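Local coordinates for G-protein alpha subunit Galpha7 (Naegleria fowleri, PDB 6NE6) that probably binds and hydrolyses GTP as the alpha subunit of a heterotrimeric G protein, switching signalling between an active and a resting state, at residues K27-F37 against S149-R157; L60-I71 against L109-M119. All coordinates share one frame; numbering follows the deposited sequence. Where two conformers were deposited one is given.

Two ways of joining chain parts distant in sequence appear in this alpha subunit, one combining a lysine's bonds with apolar contact and one mainly apolar. Contact 1 sets the helix after the probable P-loop against helix 150-154, tying the Ras-like part of the fold to the helical part; the Lys27 side chain touches P-loop residues, and Arg157 NH1 bonds Gly18 O. Contact 2 lies in the helical part, where helix 60-66 crosses helix 113-119 and the loops beside them join in. It is nested within the loop that contact 1 closes. Their centres are 32 Å apart and their nearest atoms about 10 Å, without touching. The centre of contact 1 lies about 13 Å from the chain centre, that of contact 2 about 25 Å.

Contact 1 (K27-F37 against S149-R157); sequences KQMRLIYNNGF and SEEDVVRAR. With EDO (1,2-ethanediol), chain I.
Lys27 reaches from the helix after the P-loop-like segment to Val153 and Val154 of helix 150-154, bridging the Ras-like and helical parts of the G-alpha fold. Its chain turns at chi3 (-68°) and carries NZ into a group of carbonyls: NZ donates to Val153 O at 3.0 Å, in the carbonyl plane, and to Val154 O at 3.1 Å, from above the plane of this second carbonyl, not on a lone pair. Ala156 O is also close to NZ, at an angle too poor for a hydrogen bond. Val153 O is doubly used, since Ala156 N also donates to it. This cluster of backbone oxygens probably favours a positive charge. Beside it, Val153 CG1 sits over the centre of the Phe37 ring, 3.5 Å from the centroid, in a CH-pi contact, while Val154 CG2 meets the ring edge and Leu31 CD1. Gln28 brushes Val154, but its NE2 is satisfied by Ala305 O. At the start of the helix, Asp152 N donates to Ser149 OG and Ser149 N to Asp152 OD2, a capping box; Asp152 OD2 also pairs with Arg140. Glu150 CG lies against Leu31 CD1 at 3.5 Å, and Phe37 N donates to a water that in turn donates to Glu150 OE2 at 2.7 Å.

Contact 2 (L60-I71 against L109-M119); sequences LIQATKSLNLPI and LWKEPAILQAM. With EDO (1,2-ethanediol), chain J.
Ala63 and Ala118 meet methyl to methyl in the all-helical part of the G-alpha fold, where the short helical segments 60-66 and 113-119 cross at 90°, with axes 8.5 Å apart at closest. Small residues permit this closeness: the two CB atoms are 3.7 Å apart, and Thr64 CG2 presses on Ala114 O at 3.4 Å. Thr64 can offer its methyl because chi1 (71°) turns OG1 back to its own helix, where it donates to Ile61 O on a lone pair. The side chains around this crossing are mostly apolar. Ile115 CD1 fits against the backbone between Leu60 and Ile61, Leu60 CD2 reaches Met119 SD at 3.9 Å, and Ile61 CD1 touches Leu109 CD1; Ile83 of helix 74-89 borders both of the last two residues. No direct hydrogen bond joins the segments. Past the Schellman motif at Asn68, the contact is more exposed at Leu69, Pro70 and Gln117, where Leu69 CD1 lies across Gln117 CB. Ile71 CG2 packs on the carboxylate of buried Glu112, 3.7 Å from OE1. That OE1 is bonded by Ser72 and Asn76, while OE2 caps helix 113-119, accepting from Ala114 N at 3.2 Å. One water spans the looser side, donating to Pro70 O and, at 2.8 Å, to Glu112 OE2.

Contact 1 (K27-F37 against S149-R157)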
loop_
_atom_site.group_PDB
_atom_site.type_symbol
_atom_site.label_atom_id
_atom_site.label_comp_id
_atom_site.label_asym_id
_atom_site.label_seq_id
_atom_site.Cartn_x
_atom_site.Cartn_y
_atom_site.Cartn_z
ATOM N N LYS A 27 7.261 2.895 -6.243
ATOM C CA LYS A 27 8.467 2.076 -6.189
ATOM C C LYS A 27 8.566 1.155 -7.396
ATOM O O LYS A 27 9.669 0.914 -7.913
ATOM C CB LYS A 27 8.509 1.289 -4.878
ATOM C CG LYS A 27 8.843 2.162 -3.677
ATOM C CD LYS A 27 8.870 1.346 -2.378
ATOM C CE LYS A 27 7.475 0.835 -1.995
ATOM N NZ LYS A 27 7.435 0.402 -0.560
ATOM N N GLN A 28 7.433 0.636 -7.871
ATOM C CA GLN A 28 7.464 -0.171 -9.086
ATOM C C GLN A 28 7.871 0.668 -10.287
ATOM O O GLN A 28 8.607 0.191 -11.163
ATOM C CB GLN A 28 6.106 -0.821 -9.333
ATOM C CG GLN A 28 5.742 -1.868 -8.310
ATOM C CD GLN A 28 6.441 -3.209 -8.526
ATOM O OE1 GLN A 28 7.655 -3.275 -8.770
ATOM N NE2 GLN A 28 5.673 -4.288 -8.432
ATOM N N MET A 29 7.404 1.921 -10.343
ATOM C CA MET A 29 7.800 2.804 -11.438
ATOM C C MET A 29 9.303 3.050 -11.420
ATOM O O MET A 29 9.946 3.083 -12.478
ATOM C CB MET A 29 7.037 4.130 -11.359
ATOM C CG MET A 29 5.634 4.082 -11.975
ATOM S SD MET A 29 5.660 3.959 -13.773
ATOM C CE MET A 29 5.962 5.670 -14.218
ATOM N N ARG A 30 9.883 3.221 -10.227
ATOM C CA ARG A 30 11.340 3.316 -10.125
ATOM C C ARG A 30 12.007 2.109 -10.772
ATOM O O ARG A 30 12.997 2.250 -11.506
ATOM C CB ARG A 30 11.774 3.434 -8.658
ATOM C CG ARG A 30 11.510 4.799 -8.032
ATOM C CD ARG A 30 12.211 4.939 -6.667
ATOM N NE ARG A 30 13.639 4.616 -6.753
ATOM C CZ ARG A 30 14.473 4.604 -5.712
ATOM N NH1 ARG A 30 14.042 4.919 -4.493
ATOM N NH2 ARG A 30 15.742 4.279 -5.888
ATOM N N LEU A 31 11.488 0.905 -10.498
ATOM C CA LEU A 31 12.105 -0.298 -11.043
ATOM C C LEU A 31 11.897 -0.383 -12.548
ATOM O O LEU A 31 12.825 -0.738 -13.285
ATOM C CB LEU A 31 11.549 -1.543 -10.342
ATOM C CG LEU A 31 11.828 -1.584 -8.833
ATOM C CD1 LEU A 31 11.244 -2.838 -8.179
ATOM C CD2 LEU A 31 13.333 -1.500 -8.570
ATOM N N ILE A 32 10.705 -0.010 -13.024
ATOM C CA ILE A 32 10.418 -0.088 -14.453
ATOM C C ILE A 32 11.369 0.793 -15.245
ATOM O O ILE A 32 11.773 0.441 -16.366
ATOM C CB ILE A 32 8.942 0.278 -14.703
ATOM C CG1 ILE A 32 8.029 -0.835 -14.172
ATOM C CG2 ILE A 32 8.673 0.488 -16.190
ATOM C CD1 ILE A 32 6.578 -0.388 -14.036
ATOM N N TYR A 33 11.782 1.923 -14.671
ATOM C CA TYR A 33 12.614 2.896 -15.364
ATOM C C TYR A 33 14.049 2.907 -14.843
ATOM O O TYR A 33 14.724 3.936 -14.877
ATOM C CB TYR A 33 11.959 4.277 -15.288
ATOM C CG TYR A 33 10.744 4.298 -16.187
ATOM C CD1 TYR A 33 9.461 4.220 -15.667
ATOM C CD2 TYR A 33 10.895 4.315 -17.570
ATOM C CE1 TYR A 33 8.356 4.200 -16.502
ATOM C CE2 TYR A 33 9.800 4.296 -18.408
ATOM C CZ TYR A 33 8.533 4.243 -17.867
ATOM O OH TYR A 33 7.445 4.227 -18.700
ATOM N N ASN A 34 14.537 1.751 -14.385
ATOM C CA ASN A 34 15.970 1.555 -14.138
ATOM C C ASN A 34 16.493 2.517 -13.085
ATOM O O ASN A 34 17.630 2.997 -13.161
ATOM C CB ASN A 34 16.774 1.695 -15.428
ATOM C CG ASN A 34 16.348 0.703 -16.473
ATOM O OD1 ASN A 34 16.098 -0.462 -16.166
ATOM N ND2 ASN A 34 16.239 1.159 -17.715
ATOM N N ASN A 35 15.672 2.783 -12.075
ATOM C CA ASN A 35 16.029 3.687 -10.996
ATOM C C ASN A 35 15.871 2.973 -9.662
ATOM O O ASN A 35 15.217 3.457 -8.734
ATOM C CB ASN A 35 15.160 4.943 -11.091
ATOM C CG ASN A 35 15.580 6.037 -10.123
ATOM O OD1 ASN A 35 16.742 6.116 -9.702
ATOM N ND2 ASN A 35 14.632 6.903 -9.779
ATOM N N GLY A 36 16.477 1.791 -9.579
ATOM C CA GLY A 36 16.269 0.876 -8.474
ATOM C C GLY A 36 17.014 1.271 -7.212
ATOM O O GLY A 36 17.623 2.334 -7.099
ATOM N N PHE A 37 16.949 0.380 -6.234
ATOM C CA PHE A 37 17.389 0.728 -4.891
ATOM C C PHE A 37 18.885 0.530 -4.737
ATOM O O PHE A 37 19.430 -0.525 -5.076
ATOM C CB PHE A 37 16.602 -0.106 -3.888
ATOM C CG PHE A 37 15.131 -0.029 -4.127
ATOM C CD1 PHE A 37 14.486 1.198 -4.050
ATOM C CD2 PHE A 37 14.402 -1.152 -4.479
ATOM C CE1 PHE A 37 13.117 1.299 -4.295
ATOM C CE2 PHE A 37 13.024 -1.066 -4.724
ATOM C CZ PHE A 37 12.390 0.160 -4.631
ATOM N N SER A 149 16.218 -7.276 -0.320
ATOM C CA SER A 149 16.035 -7.469 -1.743
ATOM C C SER A 149 15.148 -6.375 -2.316
ATOM O O SER A 149 14.462 -5.635 -1.600
ATOM C CB SER A 149 15.394 -8.828 -2.036
ATOM O OG SER A 149 14.059 -8.873 -1.535
ATOM N N GLU A 150 15.171 -6.293 -3.640
ATOM C CA GLU A 150 14.254 -5.429 -4.366
ATOM C C GLU A 150 12.814 -5.643 -3.913
ATOM O O GLU A 150 12.106 -4.687 -3.579
ATOM C CB GLU A 150 14.419 -5.727 -5.854
ATOM C CG GLU A 150 13.928 -4.686 -6.786
ATOM C CD GLU A 150 14.395 -4.985 -8.193
ATOM O OE1 GLU A 150 13.753 -5.822 -8.861
ATOM O OE2 GLU A 150 15.434 -4.426 -8.607
ATOM N N GLU A 151 12.369 -6.905 -3.873
ATOM C CA GLU A 151 10.987 -7.176 -3.490
ATOM C C GLU A 151 10.736 -6.821 -2.026
ATOM O O GLU A 151 9.659 -6.316 -1.678
ATOM C CB GLU A 151 10.645 -8.644 -3.760
ATOM C CG GLU A 151 9.202 -8.995 -3.414
ATOM C CD GLU A 151 8.818 -10.402 -3.819
ATOM O OE1 GLU A 151 9.717 -11.163 -4.230
ATOM O OE2 GLU A 151 7.616 -10.740 -3.723
ATOM N N ASP A 152 11.724 -7.049 -1.156
ATOM C CA ASP A 152 11.597 -6.621 0.240
ATOM C C ASP A 152 11.257 -5.141 0.345
ATOM O O ASP A 152 10.420 -4.743 1.162
ATOM C CB ASP A 152 12.890 -6.872 1.014
ATOM C CG ASP A 152 13.190 -8.346 1.232
ATOM O OD1 ASP A 152 12.354 -9.243 0.928
ATOM O OD2 ASP A 152 14.308 -8.597 1.723
ATOM N N VAL A 153 11.910 -4.310 -0.474
ATOM C CA VAL A 153 11.723 -2.864 -0.385
ATOM C C VAL A 153 10.357 -2.462 -0.941
ATOM O O VAL A 153 9.653 -1.630 -0.356
ATOM C CB VAL A 153 12.863 -2.125 -1.110
ATOM C CG1 VAL A 153 12.575 -0.605 -1.146
ATOM C CG2 VAL A 153 14.211 -2.396 -0.431
ATOM N N VAL A 154 9.971 -3.040 -2.073
ATOM C CA VAL A 154 8.668 -2.752 -2.673
ATOM C C VAL A 154 7.550 -3.059 -1.688
ATOM O O VAL A 154 6.556 -2.334 -1.607
ATOM C CB VAL A 154 8.508 -3.551 -3.977
ATOM C CG1 VAL A 154 7.083 -3.443 -4.540
ATOM C CG2 VAL A 154 9.526 -3.081 -5.016
ATOM N N ARG A 155 7.706 -4.123 -0.909
ATOM C CA ARG A 155 6.660 -4.542 0.016
ATOM C C ARG A 155 6.675 -3.794 1.346
ATOM O O ARG A 155 5.745 -3.968 2.139
ATOM C CB ARG A 155 6.783 -6.044 0.265
ATOM C CG ARG A 155 6.329 -6.878 -0.914
ATOM C CD ARG A 155 6.268 -8.324 -0.526
ATOM N NE ARG A 155 5.858 -9.202 -1.617
ATOM C CZ ARG A 155 4.630 -9.690 -1.767
ATOM N NH1 ARG A 155 3.674 -9.382 -0.899
ATOM N NH2 ARG A 155 4.365 -10.504 -2.776
ATOM N N ALA A 156 7.687 -2.978 1.613
ATOM C CA ALA A 156 7.798 -2.268 2.881
ATOM C C ALA A 156 7.063 -0.938 2.788
ATOM O O ALA A 156 7.433 -0.078 1.983
ATOM C CB ALA A 156 9.259 -2.028 3.234
ATOM N N ARG A 157 6.056 -0.754 3.637
ATOM C CA ARG A 157 5.223 0.451 3.598
ATOM C C ARG A 157 5.925 1.543 4.400
ATOM O O ARG A 157 5.753 1.662 5.608
ATOM C CB ARG A 157 3.832 0.150 4.143
ATOM C CG ARG A 157 2.783 1.246 3.884
ATOM C CD ARG A 157 1.412 0.832 4.378
ATOM N NE ARG A 157 1.389 0.636 5.824
ATOM C CZ ARG A 157 1.154 1.608 6.695
ATOM N NH1 ARG A 157 0.906 2.841 6.253
ATOM N NH2 ARG A 157 1.165 1.350 7.996
HETATM C C1 EDO I . 18.806 0.001 -12.158
HETATM O O1 EDO I . 17.579 0.019 -11.420
HETATM C C2 EDO I . 19.757 1.018 -11.544
HETATM O O2 EDO I . 19.833 0.795 -10.129
HETATM O O HOH W 1 16.568 -2.420 -7.151
#

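Contact 2 (L60-I71 against L109-M119)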
loop_
_atom_site.group_PDB
_atom_site.type_symbol
_atom_site.label_atom_id
_atom_site.label_comp_id
_atom_site.label_asym_id
_atom_site.label_seq_id
_atom_site.Cartn_x
_atom_site.Cartn_y
_atom_site.Cartn_z
ATOM N N LEU A 60 -0.089 -9.797 16.128
ATOM C CA LEU A 60 -0.618 -11.157 16.198
ATOM C C LEU A 60 -0.677 -11.660 17.636
ATOM O O LEU A 60 -1.654 -12.303 18.032
ATOM C CB LEU A 60 0.220 -12.091 15.320
ATOM C CG LEU A 60 -0.027 -11.861 13.821
ATOM C CD1 LEU A 60 1.025 -12.505 12.955
ATOM C CD2 LEU A 60 -1.417 -12.388 13.441
ATOM N N ILE A 61 0.356 -11.376 18.437
ATOM C CA ILE A 61 0.330 -11.792 19.837
ATOM C C ILE A 61 -0.845 -11.145 20.553
ATOM O O ILE A 61 -1.603 -11.811 21.268
ATOM C CB ILE A 61 1.661 -11.453 20.529
ATOM C CG1 ILE A 61 2.787 -12.309 19.967
ATOM C CG2 ILE A 61 1.545 -11.667 22.062
ATOM C CD1 ILE A 61 4.194 -11.759 20.285
ATOM N N GLN A 62 -1.018 -9.834 20.380
ATOM C CA GLN A 62 -2.150 -9.152 21.008
ATOM C C GLN A 62 -3.472 -9.739 20.528
ATOM O O GLN A 62 -4.428 -9.864 21.305
ATOM C CB GLN A 62 -2.110 -7.650 20.712
ATOM C CG GLN A 62 -0.857 -6.945 21.185
ATOM C CD GLN A 62 -0.428 -7.400 22.556
ATOM O OE1 GLN A 62 -1.196 -7.346 23.519
ATOM N NE2 GLN A 62 0.808 -7.865 22.651
ATOM N N ALA A 63 -3.532 -10.106 19.247
ATOM C CA ALA A 63 -4.749 -10.684 18.683
ATOM C C ALA A 63 -5.104 -12.003 19.363
ATOM O O ALA A 63 -6.286 -12.288 19.585
ATOM C CB ALA A 63 -4.579 -10.881 17.177
ATOM N N THR A 64 -4.104 -12.838 19.686
ATOM C CA THR A 64 -4.427 -14.091 20.374
ATOM C C THR A 64 -5.034 -13.809 21.739
ATOM O O THR A 64 -5.892 -14.564 22.215
ATOM C CB THR A 64 -3.202 -15.004 20.559
ATOM O OG1 THR A 64 -2.301 -14.444 21.536
ATOM C CG2 THR A 64 -2.481 -15.292 19.246
ATOM N N LYS A 65 -4.605 -12.722 22.375
ATOM C CA LYS A 65 -5.190 -12.344 23.656
ATOM C C LYS A 65 -6.626 -11.860 23.484
ATOM O O LYS A 65 -7.510 -12.246 24.257
ATOM C CB LYS A 65 -4.317 -11.284 24.322
ATOM C CG LYS A 65 -2.971 -11.837 24.747
ATOM C CD LYS A 65 -2.078 -10.744 25.298
ATOM C CE LYS A 65 -0.828 -11.334 25.916
ATOM N NZ LYS A 65 0.044 -10.286 26.525
ATOM N N SER A 66 -6.889 -11.040 22.461
ATOM C CA SER A 66 -8.248 -10.568 22.195
ATOM C C SER A 66 -9.177 -11.721 21.847
ATOM O O SER A 66 -10.354 -11.722 22.223
ATOM C CB SER A 66 -8.245 -9.556 21.046
ATOM O OG SER A 66 -7.432 -8.437 21.326
ATOM N N LEU A 67 -8.670 -12.700 21.095
ATOM C CA LEU A 67 -9.455 -13.858 20.686
ATOM C C LEU A 67 -9.551 -14.925 21.768
ATOM O O LEU A 67 -10.238 -15.935 21.560
ATOM C CB LEU A 67 -8.856 -14.469 19.413
ATOM C CG LEU A 67 -8.889 -13.607 18.153
ATOM C CD1 LEU A 67 -8.084 -14.283 17.043
ATOM C CD2 LEU A 67 -10.329 -13.363 17.722
ATOM N N ASN A 68 -8.896 -14.723 22.916
ATOM C CA ASN A 68 -8.897 -15.698 24.009
ATOM C C ASN A 68 -8.345 -17.048 23.546
ATOM O O ASN A 68 -8.891 -18.108 23.864
ATOM C CB ASN A 68 -10.297 -15.855 24.614
ATOM C CG ASN A 68 -10.281 -16.585 25.945
ATOM O OD1 ASN A 68 -9.235 -16.706 26.586
ATOM N ND2 ASN A 68 -11.442 -17.078 26.366
ATOM N N LEU A 69 -7.239 -17.010 22.796
ATOM C CA LEU A 69 -6.593 -18.211 22.274
ATOM C C LEU A 69 -5.288 -18.449 23.015
ATOM O O LEU A 69 -4.289 -17.765 22.743
ATOM C CB LEU A 69 -6.334 -18.080 20.773
ATOM C CG LEU A 69 -7.576 -18.086 19.887
ATOM C CD1 LEU A 69 -7.206 -17.794 18.446
ATOM C CD2 LEU A 69 -8.267 -19.430 20.001
ATOM N N PRO A 70 -5.239 -19.392 23.949
ATOM C CA PRO A 70 -3.998 -19.617 24.695
ATOM C C PRO A 70 -2.894 -20.151 23.796
ATOM O O PRO A 70 -3.127 -20.933 22.871
ATOM C CB PRO A 70 -4.401 -20.647 25.758
ATOM C CG PRO A 70 -5.881 -20.549 25.854
ATOM C CD PRO A 70 -6.359 -20.182 24.484
ATOM N N ILE A 71 -1.675 -19.698 24.077
ATOM C CA ILE A 71 -0.532 -20.192 23.332
ATOM C C ILE A 71 -0.211 -21.614 23.791
ATOM O O ILE A 71 -0.396 -21.979 24.963
ATOM C CB ILE A 71 0.641 -19.210 23.507
ATOM C CG1 ILE A 71 0.383 -17.984 22.620
ATOM C CG2 ILE A 71 1.973 -19.862 23.214
ATOM C CD1 ILE A 71 1.287 -16.791 22.906
ATOM N N LEU A 109 7.603 -18.495 16.605
ATOM C CA LEU A 109 6.234 -18.077 16.911
ATOM C C LEU A 109 5.331 -18.102 15.683
ATOM O O LEU A 109 4.112 -18.264 15.813
ATOM C CB LEU A 109 6.221 -16.675 17.518
ATOM C CG LEU A 109 6.134 -16.527 19.031
ATOM C CD1 LEU A 109 5.741 -15.088 19.360
ATOM C CD2 LEU A 109 5.146 -17.503 19.654
ATOM N N TRP A 110 5.891 -17.912 14.489
ATOM C CA TRP A 110 5.072 -17.989 13.283
ATOM C C TRP A 110 4.505 -19.390 13.053
ATOM O O TRP A 110 3.583 -19.542 12.242
ATOM C CB TRP A 110 5.931 -17.505 12.109
ATOM C CG TRP A 110 5.329 -17.455 10.719
ATOM C CD1 TRP A 110 5.899 -17.951 9.588
ATOM C CD2 TRP A 110 4.096 -16.833 10.304
ATOM N NE1 TRP A 110 5.099 -17.702 8.498
ATOM C CE2 TRP A 110 3.988 -17.017 8.909
ATOM C CE3 TRP A 110 3.074 -16.149 10.974
ATOM C CZ2 TRP A 110 2.900 -16.540 8.163
ATOM C CZ3 TRP A 110 1.985 -15.679 10.234
ATOM C CH2 TRP A 110 1.913 -15.881 8.842
ATOM N N LYS A 111 5.006 -20.408 13.776
ATOM C CA LYS A 111 4.458 -21.765 13.743
ATOM C C LYS A 111 3.398 -22.016 14.813
ATOM O O LYS A 111 2.755 -23.074 14.785
ATOM C CB LYS A 111 5.585 -22.796 13.926
ATOM C CG LYS A 111 6.760 -22.632 12.968
ATOM C CD LYS A 111 7.875 -23.611 13.350
ATOM C CE LYS A 111 9.251 -23.122 12.889
ATOM N NZ LYS A 111 10.365 -23.924 13.518
ATOM N N GLU A 112 3.196 -21.078 15.738
ATOM C CA GLU A 112 2.310 -21.304 16.880
ATOM C C GLU A 112 0.849 -21.295 16.430
ATOM O O GLU A 112 0.412 -20.344 15.774
ATOM C CB GLU A 112 2.571 -20.227 17.945
ATOM C CG GLU A 112 1.463 -20.016 18.954
ATOM C CD GLU A 112 1.229 -21.238 19.818
ATOM O OE1 GLU A 112 2.212 -21.938 20.145
ATOM O OE2 GLU A 112 0.063 -21.507 20.166
ATOM N N PRO A 113 0.071 -22.329 16.752
ATOM C CA PRO A 113 -1.312 -22.379 16.244
ATOM C C PRO A 113 -2.162 -21.184 16.647
ATOM O O PRO A 113 -2.965 -20.710 15.830
ATOM C CB PRO A 113 -1.855 -23.696 16.824
ATOM C CG PRO A 113 -0.849 -24.152 17.844
ATOM C CD PRO A 113 0.469 -23.580 17.412
ATOM N N ALA A 114 -2.005 -20.662 17.867
ATOM C CA ALA A 114 -2.784 -19.482 18.247
ATOM C C ALA A 114 -2.468 -18.300 17.343
ATOM O O ALA A 114 -3.372 -17.564 16.929
ATOM C CB ALA A 114 -2.526 -19.107 19.706
ATOM N N ILE A 115 -1.183 -18.101 17.035
ATOM C CA ILE A 115 -0.763 -17.031 16.132
ATOM C C ILE A 115 -1.396 -17.217 14.756
ATOM O O ILE A 115 -1.893 -16.263 14.147
ATOM C CB ILE A 115 0.776 -17.001 16.046
ATOM C CG1 ILE A 115 1.359 -16.566 17.386
ATOM C CG2 ILE A 115 1.254 -16.095 14.901
ATOM C CD1 ILE A 115 1.062 -15.080 17.744
ATOM N N LEU A 116 -1.369 -18.445 14.239
ATOM C CA LEU A 116 -1.907 -18.688 12.904
ATOM C C LEU A 116 -3.428 -18.545 12.874
ATOM O O LEU A 116 -3.994 -18.154 11.845
ATOM C CB LEU A 116 -1.460 -20.071 12.398
ATOM C CG LEU A 116 0.040 -20.152 12.053
ATOM C CD1 LEU A 116 0.492 -21.557 11.634
ATOM C CD2 LEU A 116 0.420 -19.119 10.982
ATOM N N GLN A 117 -4.103 -18.846 13.982
ATOM C CA GLN A 117 -5.545 -18.597 14.057
ATOM C C GLN A 117 -5.830 -17.103 14.001
ATOM O O GLN A 117 -6.790 -16.659 13.352
ATOM C CB GLN A 117 -6.114 -19.206 15.343
ATOM C CG GLN A 117 -6.256 -20.746 15.338
ATOM C CD GLN A 117 -7.414 -21.238 14.471
ATOM O OE1 GLN A 117 -8.357 -20.489 14.179
ATOM N NE2 GLN A 117 -7.344 -22.495 14.052
ATOM N N ALA A 118 -5.015 -16.313 14.692
ATOM C CA ALA A 118 -5.159 -14.863 14.609
ATOM C C ALA A 118 -4.888 -14.383 13.193
ATOM O O ALA A 118 -5.597 -13.511 12.672
ATOM C CB ALA A 118 -4.214 -14.185 15.605
ATOM N N MET A 119 -3.863 -14.951 12.547
ATOM C CA MET A 119 -3.533 -14.559 11.179
ATOM C C MET A 119 -4.660 -14.891 10.205
ATOM O O MET A 119 -4.881 -14.149 9.234
ATOM C CB MET A 119 -2.227 -15.230 10.738
ATOM C CG MET A 119 -1.688 -14.712 9.420
ATOM S SD MET A 119 -1.262 -12.959 9.576
ATOM C CE MET A 119 -0.527 -12.629 8.008
HETATM C C1 EDO J . 2.253 -12.917 25.596
HETATM O O1 EDO J . 2.273 -12.053 26.741
HETATM C C2 EDO J . 1.811 -14.310 26.021
HETATM O O2 EDO J . 0.750 -14.212 26.978
HETATM O O HOH W 2 -2.437 -22.752 20.701
#